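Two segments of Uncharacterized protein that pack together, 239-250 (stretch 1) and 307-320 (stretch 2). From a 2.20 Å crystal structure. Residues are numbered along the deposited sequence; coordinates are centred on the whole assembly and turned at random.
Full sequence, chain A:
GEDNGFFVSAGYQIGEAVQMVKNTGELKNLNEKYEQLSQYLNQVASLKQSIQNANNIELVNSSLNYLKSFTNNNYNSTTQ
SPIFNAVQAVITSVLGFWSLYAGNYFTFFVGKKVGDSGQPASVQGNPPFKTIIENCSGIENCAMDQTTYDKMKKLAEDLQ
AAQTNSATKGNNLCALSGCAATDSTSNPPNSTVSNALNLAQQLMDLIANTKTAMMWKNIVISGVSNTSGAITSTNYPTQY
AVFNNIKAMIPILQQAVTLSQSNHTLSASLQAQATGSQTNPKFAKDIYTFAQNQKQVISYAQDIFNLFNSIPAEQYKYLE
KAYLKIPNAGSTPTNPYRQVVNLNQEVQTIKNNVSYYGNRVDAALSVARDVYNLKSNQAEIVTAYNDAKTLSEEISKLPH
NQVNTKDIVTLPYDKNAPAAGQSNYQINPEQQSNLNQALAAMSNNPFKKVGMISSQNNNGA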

# COMPACT_ATOMS: atom_id res chain seq x y z
N GLN A 239 10.83 -1.07 17.94
CA GLN A 239 12.23 -1.40 17.58
C GLN A 239 12.27 -2.47 16.52
O GLN A 239 13.34 -2.83 16.10
CB GLN A 239 13.01 -1.89 18.79
CG GLN A 239 13.17 -0.87 19.92
CD GLN A 239 13.56 0.46 19.39
OE1 GLN A 239 14.71 0.70 19.09
NE2 GLN A 239 12.57 1.35 19.24
N TYR A 240 11.12 -3.01 16.08
CA TYR A 240 11.13 -4.05 15.03
C TYR A 240 10.53 -3.57 13.74
O TYR A 240 9.43 -2.96 13.73
CB TYR A 240 10.41 -5.28 15.52
CG TYR A 240 11.09 -5.94 16.70
CD1 TYR A 240 12.10 -6.91 16.52
CD2 TYR A 240 10.75 -5.60 18.00
CE1 TYR A 240 12.71 -7.49 17.60
CE2 TYR A 240 11.38 -6.16 19.09
CZ TYR A 240 12.35 -7.11 18.88
OH TYR A 240 12.97 -7.68 19.99
N ALA A 241 11.25 -3.80 12.63
CA ALA A 241 10.83 -3.32 11.33
C ALA A 241 9.47 -3.91 10.90
O ALA A 241 8.70 -3.26 10.18
CB ALA A 241 11.94 -3.60 10.24
N VAL A 242 9.20 -5.14 11.30
CA VAL A 242 7.96 -5.78 10.90
C VAL A 242 6.80 -4.95 11.47
O VAL A 242 5.83 -4.68 10.77
CB VAL A 242 7.85 -7.24 11.35
CG1 VAL A 242 7.86 -7.38 12.86
CG2 VAL A 242 6.60 -7.88 10.74
N PHE A 243 6.92 -4.52 12.73
CA PHE A 243 5.92 -3.68 13.34
C PHE A 243 5.85 -2.29 12.68
O PHE A 243 4.76 -1.85 12.24
CB PHE A 243 6.14 -3.53 14.81
CG PHE A 243 5.09 -2.62 15.49
CD1 PHE A 243 3.83 -3.10 15.81
CD2 PHE A 243 5.38 -1.26 15.73
CE1 PHE A 243 2.88 -2.24 16.39
CE2 PHE A 243 4.47 -0.44 16.30
CZ PHE A 243 3.21 -0.92 16.64
N ASN A 244 6.97 -1.59 12.62
CA ASN A 244 6.99 -0.26 12.07
C ASN A 244 6.49 -0.22 10.63
O ASN A 244 5.70 0.66 10.27
CB ASN A 244 8.39 0.32 12.15
CG ASN A 244 8.87 0.46 13.58
OD1 ASN A 244 8.05 0.59 14.51
ND2 ASN A 244 10.16 0.38 13.79
N ASN A 245 6.97 -1.14 9.80
CA ASN A 245 6.61 -1.12 8.40
C ASN A 245 5.07 -1.35 8.24
O ASN A 245 4.42 -0.68 7.46
CB ASN A 245 7.38 -2.16 7.62
CG ASN A 245 8.78 -1.68 7.27
OD1 ASN A 245 9.27 -0.68 7.81
ND2 ASN A 245 9.43 -2.39 6.35
N ILE A 246 4.52 -2.33 8.94
CA ILE A 246 3.11 -2.62 8.87
C ILE A 246 2.32 -1.39 9.35
O ILE A 246 1.38 -0.99 8.70
CB ILE A 246 2.70 -3.85 9.71
CG1 ILE A 246 3.28 -5.12 9.12
CG2 ILE A 246 1.17 -3.94 9.80
CD1 ILE A 246 2.97 -6.42 9.93
N LYS A 247 2.76 -0.75 10.42
CA LYS A 247 2.09 0.44 10.94
C LYS A 247 2.09 1.55 9.91
O LYS A 247 1.09 2.25 9.74
CB LYS A 247 2.75 0.90 12.26
CG LYS A 247 1.99 2.05 12.90
CD LYS A 247 2.56 2.34 14.30
CE LYS A 247 1.82 3.42 15.05
NZ LYS A 247 1.96 4.70 14.36
N ALA A 248 3.19 1.70 9.17
CA ALA A 248 3.28 2.80 8.20
C ALA A 248 2.35 2.57 7.00
O ALA A 248 1.93 3.52 6.33
CB ALA A 248 4.74 2.98 7.73
N MET A 249 2.02 1.31 6.70
CA MET A 249 1.18 1.00 5.54
C MET A 249 -0.25 1.56 5.72
O MET A 249 -0.91 1.93 4.73
CB MET A 249 1.04 -0.49 5.38
CG MET A 249 2.34 -1.17 5.05
SD MET A 249 2.07 -2.96 5.14
CE MET A 249 3.77 -3.63 4.93
N ILE A 250 -0.70 1.67 6.96
CA ILE A 250 -2.16 2.00 7.17
C ILE A 250 -2.53 3.41 6.66
O ILE A 250 -3.40 3.55 5.79
CB ILE A 250 -2.58 1.75 8.62
CG1 ILE A 250 -2.32 0.28 8.94
CG2 ILE A 250 -4.07 2.14 8.86
CD1 ILE A 250 -2.14 -0.00 10.40
N LEU A 307 7.15 -1.58 1.51
CA LEU A 307 7.18 -1.70 2.97
C LEU A 307 7.18 -3.19 3.38
O LEU A 307 7.80 -3.55 4.36
CB LEU A 307 5.98 -0.97 3.62
CG LEU A 307 6.17 0.58 3.67
CD1 LEU A 307 4.85 1.33 3.90
CD2 LEU A 307 7.22 0.91 4.72
N PHE A 308 6.50 -4.04 2.63
CA PHE A 308 6.50 -5.47 2.92
C PHE A 308 7.90 -6.04 2.57
O PHE A 308 8.43 -6.86 3.28
CB PHE A 308 5.51 -6.21 2.06
CG PHE A 308 4.12 -6.28 2.66
CD1 PHE A 308 3.89 -7.09 3.79
CD2 PHE A 308 3.07 -5.57 2.11
CE1 PHE A 308 2.65 -7.16 4.38
CE2 PHE A 308 1.80 -5.68 2.68
CZ PHE A 308 1.59 -6.46 3.82
N ASN A 309 8.48 -5.56 1.48
CA ASN A 309 9.73 -6.13 0.95
C ASN A 309 10.92 -5.66 1.81
O ASN A 309 11.91 -6.27 1.80
CB ASN A 309 9.84 -5.70 -0.49
CG ASN A 309 10.87 -6.45 -1.22
OD1 ASN A 309 10.59 -7.50 -1.77
ND2 ASN A 309 12.11 -5.93 -1.20
N SER A 310 10.76 -4.62 2.63
CA SER A 310 11.78 -4.05 3.47
C SER A 310 11.76 -4.74 4.83
O SER A 310 12.54 -4.39 5.71
CB SER A 310 11.47 -2.57 3.78
OG SER A 310 11.69 -1.85 2.73
N ILE A 311 10.83 -5.66 5.06
CA ILE A 311 10.76 -6.36 6.33
C ILE A 311 11.84 -7.46 6.33
O ILE A 311 11.88 -8.25 5.42
CB ILE A 311 9.40 -7.01 6.56
CG1 ILE A 311 8.32 -5.94 6.67
CG2 ILE A 311 9.43 -7.91 7.81
CD1 ILE A 311 6.87 -6.50 6.67
N PRO A 312 12.71 -7.51 7.36
CA PRO A 312 13.78 -8.52 7.33
C PRO A 312 13.11 -9.91 7.20
O PRO A 312 12.05 -10.19 7.80
CB PRO A 312 14.50 -8.35 8.67
CG PRO A 312 14.23 -6.89 9.05
CD PRO A 312 12.86 -6.55 8.45
N ALA A 313 13.69 -10.72 6.36
CA ALA A 313 13.24 -12.05 5.96
C ALA A 313 12.80 -12.91 7.13
O ALA A 313 11.81 -13.62 7.02
CB ALA A 313 14.37 -12.81 5.09
N GLU A 314 13.55 -12.92 8.22
CA GLU A 314 13.22 -13.77 9.32
C GLU A 314 11.96 -13.26 10.04
O GLU A 314 11.15 -14.06 10.51
CB GLU A 314 14.39 -13.78 10.32
CG GLU A 314 14.14 -14.73 11.47
CD GLU A 314 14.12 -16.21 11.08
OE1 GLU A 314 14.80 -16.56 10.08
OE2 GLU A 314 13.45 -17.02 11.78
N GLN A 315 11.80 -11.95 10.14
CA GLN A 315 10.58 -11.38 10.75
C GLN A 315 9.38 -11.70 9.87
O GLN A 315 8.31 -12.04 10.37
CB GLN A 315 10.71 -9.88 10.97
CG GLN A 315 11.74 -9.57 12.04
CD GLN A 315 11.94 -8.07 12.17
OE1 GLN A 315 11.12 -7.29 11.70
NE2 GLN A 315 13.03 -7.66 12.83
N TYR A 316 9.54 -11.62 8.56
CA TYR A 316 8.46 -11.91 7.64
C TYR A 316 8.08 -13.38 7.80
O TYR A 316 6.88 -13.73 7.79
CB TYR A 316 8.87 -11.58 6.20
CG TYR A 316 7.77 -11.76 5.20
CD1 TYR A 316 6.69 -10.87 5.17
CD2 TYR A 316 7.74 -12.83 4.29
CE1 TYR A 316 5.64 -11.02 4.29
CE2 TYR A 316 6.65 -12.97 3.38
CZ TYR A 316 5.62 -12.06 3.40
OH TYR A 316 4.56 -12.16 2.51
N LYS A 317 9.09 -14.26 7.94
CA LYS A 317 8.81 -15.69 8.08
C LYS A 317 7.93 -15.93 9.32
O LYS A 317 7.01 -16.74 9.28
CB LYS A 317 10.13 -16.52 8.16
CG LYS A 317 9.96 -18.00 8.36
CD LYS A 317 9.14 -18.69 7.26
CE LYS A 317 9.79 -18.66 5.87
NZ LYS A 317 8.93 -19.11 4.70
N TYR A 318 8.23 -15.26 10.43
CA TYR A 318 7.42 -15.39 11.67
C TYR A 318 5.98 -14.93 11.38
O TYR A 318 5.03 -15.61 11.72
CB TYR A 318 7.98 -14.54 12.79
CG TYR A 318 8.96 -15.22 13.66
CD1 TYR A 318 8.62 -15.59 14.98
CD2 TYR A 318 10.28 -15.54 13.22
CE1 TYR A 318 9.52 -16.20 15.81
CE2 TYR A 318 11.18 -16.16 14.10
CZ TYR A 318 10.80 -16.50 15.36
OH TYR A 318 11.69 -17.16 16.24
N LEU A 319 5.84 -13.79 10.72
CA LEU A 319 4.54 -13.26 10.34
C LEU A 319 3.76 -14.26 9.47
O LEU A 319 2.59 -14.54 9.73
CB LEU A 319 4.74 -11.96 9.57
CG LEU A 319 3.51 -11.14 9.21
CD1 LEU A 319 2.78 -10.62 10.49
CD2 LEU A 319 3.98 -9.94 8.38
N GLU A 320 4.38 -14.80 8.42
CA GLU A 320 3.71 -15.77 7.54
C GLU A 320 3.30 -17.01 8.30
O GLU A 320 2.32 -17.65 7.94
CB GLU A 320 4.69 -16.26 6.47
CG GLU A 320 4.79 -15.30 5.36
CD GLU A 320 5.68 -15.88 4.28
OE1 GLU A 320 6.74 -16.46 4.71
OE2 GLU A 320 5.33 -15.71 3.05
O HOH W 1 14.06 -4.83 12.78

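Helix 241-250 packs against a bent partner: the end of one helix (307-309), a short turn, and a second helix (313-320) whose axis runs at 72° to that of helix 241-250, 10.1 Å away at closest approach. The contact buries 626 Å² in total, and the backbones come near each other at the turn, with Val-242 CA 5.4 Å from Ile-311 CA.

Tyr-240, the N-cap residue of the first helix, presents the edge of its ring to Gln-315, whose NE2 lies near the ring plane, 3.9 Å from Tyr-240 CD1. Ala-241 points its methyl toward stretch 2 and rests on the proline ring, Ala-241 CB to Pro-312 CD being 3.6 Å. Its amide, free of any helical partner in the first turn, donates to water 1 (Ala-241 N to water O 3.0 Å), which also accepts from the Gln-315 side chain (NE2 to water O 3.0 Å). The next free amide is taken directly: Val-242 N donates to Gln-315 OE1 at 2.9 Å, with an N-H...O angle of 137°. One carboxamide thus serves two successive amides at the start of the helix, one through its oxygen and the other through its nitrogen and a water.

The side chain of Val-242 fills the space between the turn and the second helix, with CB 3.9 Å from Ile-311 CG2 and CG2 4.1 Å from Leu-319 CD2. Phe-243 points away and Asn-244 sideways; neither touches stretch 2.

One turn on from Ala-241, Asn-245 points toward the partner and donates from ND2 to the backbone oxygen of Leu-307 (Asn-245 ND2 to Leu-307 O 2.8 Å, angle 136°). This fastens the helix to main chain just before the turn, where Asn-245 CA and Leu-307 CA are 5.5 Å apart. The same ND2 lies 3.3 Å from Ser-310 CB, a close packing contact.

Ile-246 directs its CA-to-CB bond away, yet its extended side chain brings CD1 back to within 4.0 Å of Leu-319 CD2, so Leu-319 meets both Val-242 and Ile-246. Lys-247 is out of reach. Ala-248 adds a looser apolar contact, CB to Leu-307 CD1 at 4.2 Å.

Met-249 closes the series. Its CE sits 3.7 Å from Leu-307 CB and almost directly above the Phe-308 ring, 3.4 Å from the centroid and 6° off the normal, a CH-pi contact. Met-249 SD lies over the face as well, 4.0 Å from the Phe-308 ring centroid and 25° off the normal.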